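Local atomic coordinates of protein-tyrosine-phosphatase (PDB entry 7DHF), a protein that probably hydrolyses phosphotyrosine in proteins to tyrosine and phosphate, as a low-molecular-weight protein tyrosine phosphatase encoded by the wzb gene of Vibrio vulnificus. Residues Cys80-Met94 and Lys107-Ile120. The protein carries 1 engineered substitution. Residues are numbered along the deposited sequence; the frame is centred on the assembly and turned at random. Where two conformers were deposited one is given.
Sequences CSQYDLILVMEKGHM and KTMLFGQWIGQKDI
Lys107, extended beyond CG, runs past the Asp84 carbonyl and brings its ammonium group to the turn Cys80-Tyr83, with NZ 2.8 Å from both Cys80 O and Tyr83 O. It meets Tyr83 O nearly head-on but sits above the plane of the Cys80 carbonyl, whose other face takes Tyr83 N. At the other end Asp119 OD1 accepts Lys91 N at 2.9 Å, from above the carboxylate plane, while a water links OD2 to Gly92 N. Ile120 N binds Met89 O, which also takes a water shared with Gly112 N and Lys118 O. Glu90 OE2 forms a salt bridge with NH1 of Arg18, a predicted active-site residue, which also donates to Ile120 O. Between these ends, strands 85-88 and 108-110 of a beta-alpha-beta unit pair in parallel, from Ile86 N to Lys107 O through to Phe111 N on Val88 O (2.7 Å). In a Met-aromatic pair, Met89, bent at chi2 (-68°), makes a CH-pi contact, CE 3.7 Å from the Phe111 ring centroid; SD meets Ile120 CD1, and the side chain touches Ala12, engineered at the predicted nucleophile position. On the face of Ile86, Val88 and Thr108, toward helix 92-100, Met94 CG and Val88 CG1 close on Thr108 CG2.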
loop_
_atom_site.group_PDB
_atom_site.type_symbol
_atom_site.label_atom_id
_atom_site.label_comp_id
_atom_site.label_asym_id
_atom_site.label_seq_id
_atom_site.Cartn_x
_atom_site.Cartn_y
_atom_site.Cartn_z
ATOM N N CYS A 80 4.188 -4.253 12.328
ATOM C CA CYS A 80 4.249 -2.797 12.427
ATOM C C CYS A 80 5.510 -2.335 13.147
ATOM O O CYS A 80 6.053 -1.273 12.822
ATOM C CB CYS A 80 3.014 -2.265 13.155
ATOM S SG CYS A 80 1.473 -2.375 12.218
ATOM N N SER A 81 5.993 -3.113 14.119
ATOM C CA SER A 81 7.183 -2.721 14.865
ATOM C C SER A 81 8.435 -2.713 13.996
ATOM O O SER A 81 9.443 -2.119 14.392
ATOM C CB SER A 81 7.387 -3.648 16.067
ATOM O OG SER A 81 7.716 -4.964 15.657
ATOM N N GLN A 82 8.394 -3.351 12.830
ATOM C CA GLN A 82 9.551 -3.426 11.950
ATOM C C GLN A 82 9.661 -2.243 10.998
ATOM O O GLN A 82 10.643 -2.164 10.251
ATOM C CB GLN A 82 9.501 -4.715 11.125
ATOM C CG GLN A 82 9.413 -5.985 11.948
ATOM C CD GLN A 82 9.394 -7.229 11.083
ATOM O OE1 GLN A 82 8.434 -7.998 11.104
ATOM N NE2 GLN A 82 10.459 -7.431 10.314
ATOM N N TYR A 83 8.694 -1.329 10.998
ATOM C CA TYR A 83 8.662 -0.243 10.030
ATOM C C TYR A 83 8.565 1.100 10.738
ATOM O O TYR A 83 7.969 1.218 11.812
ATOM C CB TYR A 83 7.522 -0.449 9.016
ATOM C CG TYR A 83 7.776 -1.680 8.182
ATOM C CD1 TYR A 83 8.473 -1.599 6.986
ATOM C CD2 TYR A 83 7.372 -2.934 8.622
ATOM C CE1 TYR A 83 8.737 -2.727 6.238
ATOM C CE2 TYR A 83 7.629 -4.066 7.882
ATOM C CZ TYR A 83 8.313 -3.959 6.693
ATOM O OH TYR A 83 8.574 -5.088 5.958
ATOM N N ASP A 84 9.187 2.107 10.124
ATOM C CA ASP A 84 9.225 3.455 10.674
ATOM C C ASP A 84 8.009 4.278 10.283
ATOM O O ASP A 84 7.635 5.207 11.009
ATOM C CB ASP A 84 10.472 4.184 10.169
ATOM C CG ASP A 84 11.750 3.442 10.489
ATOM O OD1 ASP A 84 11.969 3.120 11.676
ATOM O OD2 ASP A 84 12.541 3.193 9.555
ATOM N N LEU A 85 7.402 3.967 9.143
ATOM C CA LEU A 85 6.297 4.738 8.600
ATOM C C LEU A 85 5.295 3.772 7.990
ATOM O O LEU A 85 5.679 2.831 7.290
ATOM C CB LEU A 85 6.796 5.702 7.516
ATOM C CG LEU A 85 5.749 6.571 6.818
ATOM C CD1 LEU A 85 5.089 7.526 7.800
ATOM C CD2 LEU A 85 6.387 7.335 5.668
ATOM N N ILE A 86 4.016 4.003 8.270
ATOM C CA ILE A 86 2.929 3.203 7.721
ATOM C C ILE A 86 2.011 4.138 6.948
ATOM O O ILE A 86 1.562 5.155 7.487
ATOM C CB ILE A 86 2.151 2.471 8.829
ATOM C CG1 ILE A 86 3.094 1.561 9.623
ATOM C CG2 ILE A 86 1.004 1.666 8.227
ATOM C CD1 ILE A 86 2.476 0.970 10.870
ATOM N N LEU A 87 1.746 3.800 5.685
ATOM C CA LEU A 87 0.897 4.608 4.812
ATOM C C LEU A 87 -0.317 3.777 4.421
ATOM O O LEU A 87 -0.180 2.768 3.722
ATOM C CB LEU A 87 1.668 5.056 3.574
ATOM C CG LEU A 87 2.901 5.927 3.829
ATOM C CD1 LEU A 87 3.591 6.261 2.517
ATOM C CD2 LEU A 87 2.537 7.202 4.573
ATOM N N VAL A 88 -1.501 4.200 4.865
ATOM C CA VAL A 88 -2.743 3.483 4.589
ATOM C C VAL A 88 -3.423 4.093 3.371
ATOM O O VAL A 88 -3.281 5.286 3.078
ATOM C CB VAL A 88 -3.694 3.470 5.807
ATOM C CG1 VAL A 88 -3.062 2.723 6.970
ATOM C CG2 VAL A 88 -4.086 4.889 6.213
ATOM N N MET A 89 -4.201 3.268 2.668
ATOM C CA MET A 89 -4.852 3.717 1.443
ATOM C C MET A 89 -6.137 4.491 1.711
ATOM O O MET A 89 -6.525 5.329 0.889
ATOM C CB MET A 89 -5.124 2.523 0.528
ATOM C CG MET A 89 -3.879 2.005 -0.164
ATOM S SD MET A 89 -3.250 3.193 -1.370
ATOM C CE MET A 89 -1.618 2.529 -1.690
ATOM N N GLU A 90 -6.805 4.236 2.836
ATOM C CA GLU A 90 -8.019 4.948 3.208
ATOM C C GLU A 90 -7.902 5.426 4.647
ATOM O O GLU A 90 -7.320 4.746 5.496
ATOM C CB GLU A 90 -9.262 4.053 3.095
ATOM C CG GLU A 90 -9.546 3.557 1.690
ATOM C CD GLU A 90 -10.754 2.637 1.623
ATOM O OE1 GLU A 90 -11.688 2.804 2.436
ATOM O OE2 GLU A 90 -10.768 1.738 0.758
ATOM N N LYS A 91 -8.476 6.602 4.919
ATOM C CA LYS A 91 -8.439 7.138 6.277
ATOM C C LYS A 91 -9.034 6.152 7.274
ATOM O O LYS A 91 -8.507 5.981 8.379
ATOM C CB LYS A 91 -9.174 8.479 6.336
ATOM C CG LYS A 91 -9.487 8.972 7.750
ATOM C CD LYS A 91 -8.244 9.090 8.629
ATOM C CE LYS A 91 -7.306 10.181 8.139
ATOM N NZ LYS A 91 -6.688 10.926 9.272
ATOM N N GLY A 92 -10.133 5.492 6.902
ATOM C CA GLY A 92 -10.758 4.526 7.788
ATOM C C GLY A 92 -9.856 3.374 8.179
ATOM O O GLY A 92 -10.096 2.729 9.205
ATOM N N HIS A 93 -8.819 3.096 7.385
ATOM C CA HIS A 93 -7.899 2.016 7.715
ATOM C C HIS A 93 -7.106 2.294 8.985
ATOM O O HIS A 93 -6.636 1.347 9.624
ATOM C CB HIS A 93 -6.927 1.787 6.559
ATOM C CG HIS A 93 -7.581 1.298 5.306
ATOM N ND1 HIS A 93 -6.976 1.380 4.072
ATOM C CD2 HIS A 93 -8.788 0.720 5.097
ATOM C CE1 HIS A 93 -7.781 0.874 3.154
ATOM N NE2 HIS A 93 -8.887 0.466 3.750
ATOM N N MET A 94 -6.942 3.563 9.364
ATOM C CA MET A 94 -6.145 3.881 10.544
ATOM C C MET A 94 -6.759 3.285 11.803
ATOM O O MET A 94 -6.055 2.696 12.631
ATOM C CB MET A 94 -5.990 5.394 10.681
ATOM C CG MET A 94 -5.240 6.028 9.531
ATOM S SD MET A 94 -4.699 7.694 9.929
ATOM C CE MET A 94 -4.075 8.230 8.339
ATOM N N LYS A 107 2.961 6.651 13.862
ATOM C CA LYS A 107 3.673 6.556 12.594
ATOM C C LYS A 107 2.769 6.182 11.426
ATOM O O LYS A 107 3.275 5.885 10.340
ATOM C CB LYS A 107 4.841 5.574 12.701
ATOM C CG LYS A 107 4.445 4.159 13.065
ATOM C CD LYS A 107 5.675 3.325 13.372
ATOM C CE LYS A 107 5.302 1.920 13.794
ATOM N NZ LYS A 107 6.500 1.132 14.186
ATOM N N THR A 108 1.450 6.210 11.609
ATOM C CA THR A 108 0.507 5.851 10.556
ATOM C C THR A 108 -0.039 7.121 9.914
ATOM O O THR A 108 -0.611 7.975 10.600
ATOM C CB THR A 108 -0.623 4.981 11.108
ATOM O OG1 THR A 108 -0.079 3.754 11.609
ATOM C CG2 THR A 108 -1.651 4.662 10.023
ATOM N N MET A 109 0.139 7.234 8.600
ATOM C CA MET A 109 -0.278 8.394 7.830
ATOM C C MET A 109 -0.992 7.912 6.569
ATOM O O MET A 109 -1.057 6.712 6.290
ATOM C CB MET A 109 0.936 9.274 7.506
ATOM C CG MET A 109 1.733 9.664 8.750
ATOM S SD MET A 109 3.204 10.642 8.405
ATOM C CE MET A 109 3.963 10.703 10.026
ATOM N N LEU A 110 -1.530 8.852 5.797
ATOM C CA LEU A 110 -2.369 8.531 4.649
ATOM C C LEU A 110 -1.535 8.514 3.374
ATOM O O LEU A 110 -0.802 9.466 3.091
ATOM C CB LEU A 110 -3.492 9.560 4.514
ATOM C CG LEU A 110 -4.554 9.257 3.453
ATOM C CD1 LEU A 110 -5.403 8.061 3.854
ATOM C CD2 LEU A 110 -5.430 10.476 3.224
ATOM N N PHE A 111 -1.671 7.442 2.589
ATOM C CA PHE A 111 -0.931 7.365 1.335
ATOM C C PHE A 111 -1.216 8.582 0.461
ATOM O O PHE A 111 -0.294 9.182 -0.099
ATOM C CB PHE A 111 -1.265 6.070 0.590
ATOM C CG PHE A 111 -0.236 5.688 -0.434
ATOM C CD1 PHE A 111 0.784 4.805 -0.112
ATOM C CD2 PHE A 111 -0.276 6.220 -1.711
ATOM C CE1 PHE A 111 1.739 4.458 -1.045
ATOM C CE2 PHE A 111 0.679 5.876 -2.649
ATOM C CZ PHE A 111 1.687 4.992 -2.315
ATOM N N GLY A 112 -2.483 8.977 0.358
ATOM C CA GLY A 112 -2.853 10.119 -0.457
ATOM C C GLY A 112 -2.863 11.446 0.281
ATOM O O GLY A 112 -3.619 12.351 -0.083
ATOM N N GLN A 113 -2.013 11.595 1.300
ATOM C CA GLN A 113 -2.014 12.838 2.069
ATOM C C GLN A 113 -1.802 14.055 1.177
ATOM O O GLN A 113 -2.439 15.096 1.377
ATOM C CB GLN A 113 -0.947 12.806 3.163
ATOM C CG GLN A 113 -0.776 14.171 3.821
ATOM C CD GLN A 113 0.004 14.146 5.116
ATOM O OE1 GLN A 113 0.468 13.103 5.571
ATOM N NE2 GLN A 113 0.156 15.316 5.720
ATOM N N TRP A 114 -0.915 13.951 0.193
ATOM C CA TRP A 114 -0.456 15.116 -0.551
ATOM C C TRP A 114 -1.284 15.406 -1.791
ATOM O O TRP A 114 -0.986 16.369 -2.507
ATOM C CB TRP A 114 1.019 14.931 -0.914
ATOM C CG TRP A 114 1.824 14.644 0.303
ATOM C CD1 TRP A 114 2.487 13.490 0.604
ATOM C CD2 TRP A 114 2.022 15.523 1.412
ATOM N NE1 TRP A 114 3.094 13.601 1.831
ATOM C CE2 TRP A 114 2.826 14.843 2.346
ATOM C CE3 TRP A 114 1.603 16.825 1.703
ATOM C CZ2 TRP A 114 3.221 15.420 3.550
ATOM C CZ3 TRP A 114 1.996 17.397 2.898
ATOM C CH2 TRP A 114 2.796 16.694 3.807
ATOM N N ILE A 115 -2.336 14.630 -2.038
ATOM C CA ILE A 115 -3.252 14.893 -3.141
ATOM C C ILE A 115 -4.620 15.233 -2.567
ATOM O O ILE A 115 -5.645 14.712 -3.015
ATOM C CB ILE A 115 -3.304 13.715 -4.136
ATOM C CG1 ILE A 115 -3.624 12.396 -3.419
ATOM C CG2 ILE A 115 -1.982 13.615 -4.884
ATOM C CD1 ILE A 115 -3.968 11.248 -4.364
ATOM N N GLY A 116 -4.643 16.108 -1.566
ATOM C CA GLY A 116 -5.885 16.506 -0.938
ATOM C C GLY A 116 -6.358 15.594 0.167
ATOM O O GLY A 116 -7.551 15.606 0.490
ATOM N N GLN A 117 -5.464 14.805 0.758
ATOM C CA GLN A 117 -5.828 13.840 1.793
ATOM C C GLN A 117 -6.987 12.961 1.326
ATOM O O GLN A 117 -7.997 12.786 2.011
ATOM C CB GLN A 117 -6.117 14.540 3.121
ATOM C CG GLN A 117 -4.933 15.375 3.588
ATOM C CD GLN A 117 -5.059 15.855 5.016
ATOM O OE1 GLN A 117 -4.540 15.231 5.938
ATOM N NE2 GLN A 117 -5.731 16.983 5.205
ATOM N N LYS A 118 -6.817 12.397 0.136
ATOM C CA LYS A 118 -7.850 11.626 -0.542
ATOM C C LYS A 118 -7.652 10.136 -0.305
ATOM O O LYS A 118 -6.523 9.636 -0.328
ATOM C CB LYS A 118 -7.795 11.884 -2.049
ATOM C CG LYS A 118 -8.686 13.011 -2.550
ATOM C CD LYS A 118 -8.342 13.417 -3.989
ATOM C CE LYS A 118 -8.353 12.252 -4.976
ATOM N NZ LYS A 118 -9.719 11.737 -5.254
ATOM N N ASP A 119 -8.758 9.430 -0.089
ATOM C CA ASP A 119 -8.734 7.975 -0.086
ATOM C C ASP A 119 -8.524 7.455 -1.503
ATOM O O ASP A 119 -8.906 8.095 -2.487
ATOM C CB ASP A 119 -10.061 7.419 0.430
ATOM C CG ASP A 119 -10.258 7.641 1.914
ATOM O OD1 ASP A 119 -9.313 8.093 2.591
ATOM O OD2 ASP A 119 -11.365 7.337 2.407
ATOM N N ILE A 120 -7.913 6.282 -1.601
ATOM C CA ILE A 120 -7.711 5.606 -2.880
ATOM C C ILE A 120 -8.586 4.355 -2.878
ATOM O O ILE A 120 -8.332 3.424 -2.097
ATOM C CB ILE A 120 -6.230 5.278 -3.110
ATOM C CG1 ILE A 120 -5.430 6.585 -3.188
ATOM C CG2 ILE A 120 -6.056 4.446 -4.382
ATOM C CD1 ILE A 120 -3.934 6.408 -3.263
HETATM O O HOH W 1 -4.877 7.529 0.393
HETATM O O HOH W 2 -11.916 6.322 4.845
#